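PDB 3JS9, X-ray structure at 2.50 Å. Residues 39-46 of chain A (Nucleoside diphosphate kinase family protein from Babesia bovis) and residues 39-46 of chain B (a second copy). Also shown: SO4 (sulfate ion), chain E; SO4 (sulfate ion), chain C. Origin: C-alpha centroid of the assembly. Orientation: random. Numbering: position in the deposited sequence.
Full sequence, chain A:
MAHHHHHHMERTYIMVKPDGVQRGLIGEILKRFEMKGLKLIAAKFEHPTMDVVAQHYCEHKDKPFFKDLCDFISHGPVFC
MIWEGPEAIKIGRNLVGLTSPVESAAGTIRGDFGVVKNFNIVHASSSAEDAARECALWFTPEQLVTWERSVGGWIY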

ATOM      1  N   LYS A  39     -16.427   0.107 -13.908  1.00 17.21           N
ATOM      2  CA  LYS A  39     -17.504   0.580 -13.063  1.00 16.60           C
ATOM      3  C   LYS A  39     -18.181  -0.605 -12.408  1.00 16.17           C
ATOM      4  O   LYS A  39     -18.551  -1.565 -13.091  1.00 15.60           O
ATOM      5  CB  LYS A  39     -18.502   1.435 -13.881  1.00 16.26           C
ATOM      6  CG  LYS A  39     -19.758   1.712 -13.108  1.00 17.24           C
ATOM      7  CD  LYS A  39     -20.515   2.903 -13.562  1.00 18.73           C
ATOM      8  CE  LYS A  39     -21.503   2.530 -14.653  1.00 20.36           C
ATOM      9  NZ  LYS A  39     -22.580   3.542 -14.745  1.00 19.13           N
ATOM     10  N   LEU A  40     -18.338  -0.553 -11.083  1.00 16.36           N
ATOM     11  CA  LEU A  40     -18.994  -1.658 -10.391  1.00 16.31           C
ATOM     12  C   LEU A  40     -20.489  -1.624 -10.685  1.00 16.88           C
ATOM     13  O   LEU A  40     -21.126  -0.567 -10.563  1.00 16.74           O
ATOM     14  CB  LEU A  40     -18.759  -1.586  -8.896  1.00 15.98           C
ATOM     15  CG  LEU A  40     -19.368  -2.766  -8.136  1.00 16.47           C
ATOM     16  CD1 LEU A  40     -18.654  -4.071  -8.524  1.00 15.55           C
ATOM     17  CD2 LEU A  40     -19.300  -2.560  -6.609  1.00 16.59           C
ATOM     18  N   ILE A  41     -21.030  -2.778 -11.086  1.00 17.25           N
ATOM     19  CA  ILE A  41     -22.462  -2.970 -11.361  1.00 17.23           C
ATOM     20  C   ILE A  41     -23.212  -3.790 -10.277  1.00 17.21           C
ATOM     21  O   ILE A  41     -24.377  -3.512  -9.980  1.00 16.90           O
ATOM     22  CB  ILE A  41     -22.637  -3.661 -12.732  1.00 18.32           C
ATOM     23  CG1 ILE A  41     -22.021  -2.790 -13.834  1.00 18.38           C
ATOM     24  CG2 ILE A  41     -24.105  -3.966 -13.026  1.00 17.73           C
ATOM     25  CD1 ILE A  41     -22.601  -1.358 -13.863  1.00 18.52           C
ATOM     26  N   ALA A  42     -22.548  -4.791  -9.695  1.00 16.76           N
ATOM     27  CA  ALA A  42     -23.191  -5.725  -8.765  1.00 16.78           C
ATOM     28  C   ALA A  42     -22.143  -6.421  -7.926  1.00 17.56           C
ATOM     29  O   ALA A  42     -21.026  -6.706  -8.407  1.00 18.70           O
ATOM     30  CB  ALA A  42     -24.019  -6.768  -9.504  1.00 16.24           C
ATOM     31  N   ALA A  43     -22.489  -6.710  -6.685  1.00 17.30           N
ATOM     32  CA  ALA A  43     -21.576  -7.417  -5.818  1.00 18.76           C
ATOM     33  C   ALA A  43     -22.401  -8.026  -4.717  1.00 19.22           C
ATOM     34  O   ALA A  43     -23.406  -7.419  -4.325  1.00 20.55           O
ATOM     35  CB  ALA A  43     -20.556  -6.443  -5.227  1.00 19.09           C
ATOM     36  N   LYS A  44     -21.994  -9.199  -4.222  1.00 19.22           N
ATOM     37  CA  LYS A  44     -22.573  -9.802  -3.000  1.00 19.02           C
ATOM     38  C   LYS A  44     -21.707 -10.943  -2.457  1.00 18.75           C
ATOM     39  O   LYS A  44     -21.112 -11.692  -3.217  1.00 18.29           O
ATOM     40  CB  LYS A  44     -23.979 -10.356  -3.270  1.00 19.22           C
ATOM     41  CG  LYS A  44     -24.020 -11.370  -4.409  1.00 20.27           C
ATOM     42  CD  LYS A  44     -25.391 -11.915  -4.625  1.00 22.21           C
ATOM     43  CE  LYS A  44     -25.452 -12.799  -5.859  1.00 23.38           C
ATOM     44  NZ  LYS A  44     -26.888 -12.994  -6.301  1.00 23.84           N
ATOM     45  N   PHE A  45     -21.655 -11.066  -1.131  1.00 18.94           N
ATOM     46  CA  PHE A  45     -21.033 -12.194  -0.454  1.00 18.57           C
ATOM     47  C   PHE A  45     -22.114 -13.298  -0.416  1.00 19.48           C
ATOM     48  O   PHE A  45     -23.259 -13.011  -0.120  1.00 18.81           O
ATOM     49  CB  PHE A  45     -20.686 -11.748   0.979  1.00 18.18           C
ATOM     50  CG  PHE A  45     -19.784 -12.687   1.745  1.00 15.48           C
ATOM     51  CD1 PHE A  45     -18.652 -13.270   1.142  1.00 12.41           C
ATOM     52  CD2 PHE A  45     -20.043 -12.954   3.083  1.00 14.49           C
ATOM     53  CE1 PHE A  45     -17.813 -14.095   1.846  1.00 11.82           C
ATOM     54  CE2 PHE A  45     -19.198 -13.804   3.825  1.00 12.32           C
ATOM     55  CZ  PHE A  45     -18.075 -14.370   3.206  1.00 12.24           C
ATOM     56  N   GLU A  46     -21.765 -14.542  -0.707  1.00 20.63           N
ATOM     57  CA  GLU A  46     -22.745 -15.631  -0.636  1.00 22.02           C
ATOM     58  C   GLU A  46     -22.171 -17.037  -0.446  1.00 22.68           C
ATOM     59  O   GLU A  46     -20.968 -17.295  -0.675  1.00 22.29           O
ATOM     60  CB  GLU A  46     -23.674 -15.627  -1.847  1.00 21.88           C
ATOM     61  CG  GLU A  46     -23.183 -16.422  -3.009  1.00 23.15           C
ATOM     62  CD  GLU A  46     -24.183 -16.422  -4.143  1.00 26.94           C
ATOM     63  OE1 GLU A  46     -25.206 -15.692  -4.053  1.00 28.60           O
ATOM     64  OE2 GLU A  46     -23.948 -17.136  -5.138  1.00 28.24           O
TER
ATOM     65  N   LYS B  39     -14.915 -10.937  11.010  1.00 17.21           N
ATOM     66  CA  LYS B  39     -15.319 -11.922  10.028  1.00 16.60           C
ATOM     67  C   LYS B  39     -16.461 -11.365   9.205  1.00 16.17           C
ATOM     68  O   LYS B  39     -17.448 -10.874   9.763  1.00 15.60           O
ATOM     69  CB  LYS B  39     -15.701 -13.253  10.719  1.00 16.26           C
ATOM     70  CG  LYS B  39     -16.376 -14.197   9.767  1.00 17.24           C
ATOM     71  CD  LYS B  39     -16.306 -15.626  10.157  1.00 18.73           C
ATOM     72  CE  LYS B  39     -17.477 -15.999  11.049  1.00 20.36           C
ATOM     73  NZ  LYS B  39     -17.705 -17.462  11.020  1.00 19.13           N
ATOM     74  N   LEU B  40     -16.334 -11.427   7.877  1.00 16.36           N
ATOM     75  CA  LEU B  40     -17.404 -10.919   7.025  1.00 16.31           C
ATOM     76  C   LEU B  40     -18.588 -11.879   7.072  1.00 16.88           C
ATOM     77  O   LEU B  40     -18.413 -13.094   6.907  1.00 16.74           O
ATOM     78  CB  LEU B  40     -16.933 -10.747   5.596  1.00 15.98           C
ATOM     79  CG  LEU B  40     -18.003 -10.147   4.681  1.00 16.47           C
ATOM     80  CD1 LEU B  40     -18.314  -8.702   5.106  1.00 15.55           C
ATOM     81  CD2 LEU B  40     -17.574 -10.180   3.200  1.00 16.59           C
ATOM     82  N   ILE B  41     -19.779 -11.322   7.313  1.00 17.25           N
ATOM     83  CA  ILE B  41     -21.049 -12.064   7.338  1.00 17.23           C
ATOM     84  C   ILE B  41     -21.953 -11.816   6.101  1.00 17.21           C
ATOM     85  O   ILE B  41     -22.635 -12.732   5.633  1.00 16.90           O
ATOM     86  CB  ILE B  41     -21.832 -11.704   8.621  1.00 18.32           C
ATOM     87  CG1 ILE B  41     -21.003 -12.076   9.856  1.00 18.38           C
ATOM     88  CG2 ILE B  41     -23.202 -12.380   8.652  1.00 17.73           C
ATOM     89  CD1 ILE B  41     -20.579 -13.562   9.871  1.00 18.52           C
ATOM     90  N   ALA B  42     -21.957 -10.587   5.580  1.00 16.76           N
ATOM     91  CA  ALA B  42     -22.874 -10.192   4.506  1.00 16.78           C
ATOM     92  C   ALA B  42     -22.353  -8.953   3.812  1.00 17.56           C
ATOM     93  O   ALA B  42     -21.743  -8.072   4.452  1.00 18.70           O
ATOM     94  CB  ALA B  42     -24.275  -9.919   5.039  1.00 16.24           C
ATOM     95  N   ALA B  43     -22.595  -8.867   2.516  1.00 17.30           N
ATOM     96  CA  ALA B  43     -22.179  -7.702   1.773  1.00 18.76           C
ATOM     97  C   ALA B  43     -23.010  -7.665   0.518  1.00 19.22           C
ATOM     98  O   ALA B  43     -23.351  -8.737   0.002  1.00 20.55           O
ATOM     99  CB  ALA B  43     -20.698  -7.811   1.413  1.00 19.09           C
ATOM    100  N   LYS B  44     -23.333  -6.462   0.031  1.00 19.22           N
ATOM    101  CA  LYS B  44     -23.949  -6.273  -1.301  1.00 19.02           C
ATOM    102  C   LYS B  44     -23.890  -4.812  -1.759  1.00 18.75           C
ATOM    103  O   LYS B  44     -24.013  -3.900  -0.955  1.00 18.29           O
ATOM    104  CB  LYS B  44     -25.420  -6.713  -1.297  1.00 19.22           C
ATOM    105  CG  LYS B  44     -26.260  -6.003  -0.240  1.00 20.27           C
ATOM    106  CD  LYS B  44     -27.689  -6.426  -0.283  1.00 22.21           C
ATOM    107  CE  LYS B  44     -28.480  -5.836   0.872  1.00 23.38           C
ATOM    108  NZ  LYS B  44     -29.782  -6.587   1.062  1.00 23.84           N
ATOM    109  N   PHE B  45     -23.708  -4.608  -3.063  1.00 18.94           N
ATOM    110  CA  PHE B  45     -23.807  -3.300  -3.692  1.00 18.57           C
ATOM    111  C   PHE B  45     -25.313  -3.090  -3.969  1.00 19.48           C
ATOM    112  O   PHE B  45     -25.974  -4.001  -4.432  1.00 18.81           O
ATOM    113  CB  PHE B  45     -23.030  -3.357  -5.021  1.00 18.18           C
ATOM    114  CG  PHE B  45     -22.783  -2.021  -5.680  1.00 15.48           C
ATOM    115  CD1 PHE B  45     -22.364  -0.902  -4.934  1.00 12.41           C
ATOM    116  CD2 PHE B  45     -22.927  -1.894  -7.056  1.00 14.49           C
ATOM    117  CE1 PHE B  45     -22.105   0.302  -5.537  1.00 11.82           C
ATOM    118  CE2 PHE B  45     -22.673  -0.664  -7.697  1.00 12.32           C
ATOM    119  CZ  PHE B  45     -22.254   0.436  -6.934  1.00 12.24           C
ATOM    120  N   GLU B  46     -25.853  -1.911  -3.696  1.00 20.63           N
ATOM    121  CA  GLU B  46     -27.266  -1.650  -3.988  1.00 22.02           C
ATOM    122  C   GLU B  46     -27.653  -0.179  -4.161  1.00 22.68           C
ATOM    123  O   GLU B  46     -26.918   0.749  -3.752  1.00 22.29           O
ATOM    124  CB  GLU B  46     -28.180  -2.290  -2.947  1.00 21.88           C
ATOM    125  CG  GLU B  46     -28.479  -1.428  -1.768  1.00 23.15           C
ATOM    126  CD  GLU B  46     -29.437  -2.106  -0.815  1.00 26.94           C
ATOM    127  OE1 GLU B  46     -29.766  -3.302  -1.029  1.00 28.60           O
ATOM    128  OE2 GLU B  46     -29.857  -1.455   0.164  1.00 28.24           O
TER
HETATM  129  S   SO4 E 150     -19.907   5.918 -15.948  1.00 58.26           S
HETATM  130  O1  SO4 E 150     -20.221   5.864 -14.524  1.00 60.57           O
HETATM  131  O2  SO4 E 150     -20.341   7.226 -16.449  1.00 59.06           O
HETATM  132  O3  SO4 E 150     -20.687   4.884 -16.619  1.00 58.39           O
HETATM  133  O4  SO4 E 150     -18.464   5.691 -16.099  1.00 53.89           O
HETATM  134  S   SO4 C 150     -14.379 -17.765  12.778  1.00 58.26           S
HETATM  135  O1  SO4 C 150     -14.423 -17.834  11.321  1.00 60.57           O
HETATM  136  O2  SO4 C 150     -13.997 -19.090  13.274  1.00 59.06           O
HETATM  137  O3  SO4 C 150     -15.726 -17.466  13.253  1.00 58.39           O
HETATM  138  O4  SO4 C 150     -13.428 -16.710  13.151  1.00 53.89           O
HETATM  139  O   HOH W   1     -25.342  -5.964  -6.429  1.00 16.01           O
HETATM  140  O   HOH W   2     -24.301 -11.189   1.839  1.00 16.01           O

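The apolar centre of this contact between two copies of the kinase is built twice, once on each side of an exact two-fold axis, from a phenylalanine and a leucine. Phe A45 and Phe B45 both point their CA-to-CB bonds toward the partner strand and lose the most surface to it. Leu A40 CD2 lies 3.7 Å from the centroid of the Phe B45 ring, only 13° off the ring normal, so its methyl hydrogens meet the pi cloud in a CH-pi contact; Leu B40 CD2 sits identically over Phe A45. The edge of the Phe B45 ring meets backbone: Phe B45 CD2 is 3.6 Å from Ile A41 O, a fit of slightly positive ring hydrogens to a carbonyl. Beside the ring, Ala A43 CB and Phe B45 CB approach to 4.0 Å in an apolar contact.

The strands run antiparallel, at 169°, and pair across the two-fold axis at Lys A44 and Lys B44, whose CA atoms stand 4.2 Å apart in a single beta bridge. Two hydrogen bonds flank this point: Phe B45 N donates to Ala A43 O and Phe A45 N to Ala B43 O, each 3.1 Å and nearly straight at 160°. Each carbonyl also receives a CA-H...O contact, Lys B44 CA to Ala A43 O at 3.3 Å and its symmetric mate. Water 1 extends the pairing, accepting from Ala A43 N (3.0 Å) and donating to Phe B45 O (2.9 Å); water 2 repeats this between Ala B43 N and Phe A45 O.

At the polar edge, the ends of the Lys A44 and Lys B44 side chains lead away from the partner. Lys A44 NZ forms a long salt bridge, 3.9 Å, with Glu A46 OE1 of its own strand, as in chain B. Farther out, Lys A39 NZ donates to O3 of the sulfate of chain E at 3.0 Å, outside the strand contact, and Lys B39 matches it with the sulfate of chain C.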